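Local coordinates for protein succinate-semialdehyde dehydrogenase (NAD(P)(+)) (Marinobacter aquaeolei, PDB 3RH9) that probably oxidises succinate semialdehyde to succinate with a nicotinamide cofactor, as a member of the aldehyde dehydrogenase family, at residues Ser6-Asn11 / Phe194-Lys199. Residues are numbered along the deposited sequence; the frame is centred on the assembly and turned at random.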
loop_
_atom_site.group_PDB
_atom_site.type_symbol
_atom_site.label_atom_id
_atom_site.label_comp_id
_atom_site.label_asym_id
_atom_site.label_seq_id
_atom_site.Cartn_x
_atom_site.Cartn_y
_atom_site.Cartn_z
ATOM N N SER A 6 19.337 3.926 35.525
ATOM C CA SER A 6 20.024 3.018 34.624
ATOM C C SER A 6 21.029 3.793 33.771
ATOM O O SER A 6 20.821 4.955 33.435
ATOM C CB SER A 6 19.003 2.267 33.753
ATOM O OG SER A 6 19.593 1.731 32.580
ATOM N N PRO A 7 22.155 3.164 33.459
ATOM C CA PRO A 7 23.112 3.787 32.547
ATOM C C PRO A 7 22.510 4.014 31.151
ATOM O O PRO A 7 22.838 5.014 30.503
ATOM C CB PRO A 7 24.258 2.766 32.495
ATOM C CG PRO A 7 23.670 1.494 33.083
ATOM C CD PRO A 7 22.715 1.971 34.109
ATOM N N LEU A 8 21.636 3.115 30.702
ATOM C CA LEU A 8 20.972 3.289 29.416
ATOM C C LEU A 8 19.976 4.452 29.422
ATOM O O LEU A 8 19.475 4.848 28.363
ATOM C CB LEU A 8 20.246 2.007 29.002
ATOM C CG LEU A 8 21.097 0.757 28.815
ATOM C CD1 LEU A 8 20.247 -0.374 28.243
ATOM C CD2 LEU A 8 22.291 1.033 27.928
ATOM N N LEU A 9 19.689 4.992 30.606
ATOM C CA LEU A 9 18.714 6.074 30.738
ATOM C C LEU A 9 19.296 7.353 31.316
ATOM O O LEU A 9 18.579 8.118 31.942
ATOM C CB LEU A 9 17.532 5.627 31.596
ATOM C CG LEU A 9 16.672 4.530 30.964
ATOM C CD1 LEU A 9 15.664 3.946 31.939
ATOM C CD2 LEU A 9 15.977 5.101 29.757
ATOM N N GLU A 10 20.588 7.584 31.100
ATOM C CA GLU A 10 21.251 8.818 31.553
ATOM C C GLU A 10 20.784 10.039 30.778
ATOM O O GLU A 10 21.043 11.177 31.163
ATOM C CB GLU A 10 22.761 8.706 31.400
ATOM C CG GLU A 10 23.471 8.013 32.549
ATOM C CD GLU A 10 24.923 7.735 32.216
ATOM O OE1 GLU A 10 25.179 6.974 31.254
ATOM O OE2 GLU A 10 25.807 8.286 32.911
ATOM N N ASN A 11 20.108 9.791 29.665
ATOM C CA ASN A 11 19.513 10.865 28.900
ATOM C C ASN A 11 18.038 10.617 28.739
ATOM O O ASN A 11 17.619 9.761 27.964
ATOM C CB ASN A 11 20.195 10.995 27.556
ATOM C CG ASN A 11 21.616 11.468 27.689
ATOM O OD1 ASN A 11 21.867 12.648 27.957
ATOM N ND2 ASN A 11 22.565 10.549 27.517
ATOM N N PHE A 194 17.770 4.014 22.017
ATOM C CA PHE A 194 18.500 5.126 21.432
ATOM C C PHE A 194 19.830 5.318 22.118
ATOM O O PHE A 194 20.822 5.626 21.471
ATOM C CB PHE A 194 17.681 6.413 21.432
ATOM C CG PHE A 194 16.921 6.622 20.169
ATOM C CD1 PHE A 194 17.437 7.407 19.163
ATOM C CD2 PHE A 194 15.717 5.993 19.959
ATOM C CE1 PHE A 194 16.749 7.597 17.981
ATOM C CE2 PHE A 194 15.025 6.182 18.774
ATOM C CZ PHE A 194 15.547 6.983 17.783
ATOM N N SER A 195 19.863 5.119 23.430
ATOM C CA SER A 195 21.132 5.170 24.140
ATOM C C SER A 195 22.109 4.147 23.563
ATOM O O SER A 195 23.283 4.465 23.351
ATOM C CB SER A 195 20.945 4.933 25.636
ATOM O OG SER A 195 22.197 4.984 26.292
ATOM N N VAL A 196 21.628 2.928 23.301
ATOM C CA VAL A 196 22.482 1.902 22.704
ATOM C C VAL A 196 22.935 2.254 21.282
ATOM O O VAL A 196 24.077 1.998 20.933
ATOM C CB VAL A 196 21.854 0.475 22.746
ATOM C CG1 VAL A 196 22.655 -0.504 21.872
ATOM C CG2 VAL A 196 21.799 -0.041 24.166
HETATM N N MSE A 197 22.057 2.845 20.472
HETATM C CA MSE A 197 22.404 3.201 19.087
HETATM C C MSE A 197 23.303 4.428 19.003
HETATM O O MSE A 197 24.011 4.640 18.016
HETATM C CB MSE A 197 21.150 3.481 18.260
HETATM C CG MSE A 197 20.356 2.253 17.902
HETATM SE SE MSE A 197 18.869 2.618 16.672
HETATM C CE MSE A 197 17.748 3.699 17.886
ATOM N N ASP A 198 23.243 5.241 20.044
ATOM C CA ASP A 198 23.942 6.504 20.094
ATOM C C ASP A 198 25.442 6.255 20.086
ATOM O O ASP A 198 26.229 7.148 19.807
ATOM C CB ASP A 198 23.531 7.218 21.372
ATOM C CG ASP A 198 24.337 8.460 21.630
ATOM O OD1 ASP A 198 24.589 9.205 20.657
ATOM O OD2 ASP A 198 24.708 8.692 22.809
ATOM N N LYS A 199 25.831 5.019 20.380
ATOM C CA LYS A 199 27.238 4.667 20.494
ATOM C C LYS A 199 27.664 3.753 19.364
ATOM O O LYS A 199 28.547 2.916 19.537
ATOM C CB LYS A 199 27.509 4.015 21.852
ATOM C CG LYS A 199 27.194 4.962 23.000
ATOM C CD LYS A 199 27.482 4.368 24.374
ATOM C CE LYS A 199 26.918 5.279 25.490
ATOM N NZ LYS A 199 27.150 6.746 25.278
#
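Leu8, in a short 3-10 turn near the N-terminus, comes closest to Ser195 in the C-terminal part of helix 188-197, their CA atoms 5.6 Å apart, and no hydrogen bond joins the two backbones. The turn is closed by its own bond from Leu9 N to Ser6 O, 3.0 Å, and on the other side Asp198 N reaches back to Phe194 O at 2.8 Å. Ser195 points its CB at the turn, and the nearest approach of the two segments is Ser195 CB to Leu8 O, 3.1 Å. Its hydroxyl lies beside the same carbonyl, OG to Leu8 O 3.4 Å, but the angle is too poor for a hydrogen bond; chi1 of 180° sets OG anti to its own backbone N, with Leu8 CA also near it at 3.8 Å. The apolar part is one branch against one branch: Leu8 CD2 meets Val196 CG2 at 3.9 Å, the two side chains set at a slant to each other. Only 145 Å² is buried in all, which marks a small, chiefly van der Waals contact. Helix 88-99 adds to it through Glu90 and Ile91, which touch Leu8, and Asn87, in the loop just before that helix, touches both Leu8 and Val196. Away from the predicted active-site Glu256, the contact seats the N-terminal segment on the beta-alpha-beta crossover between parallel strands 178-181 and 207-209, where Phe194 packs on Val207 and Leu209, in the Rossmann-like cofactor domain characteristic of aldehyde dehydrogenases.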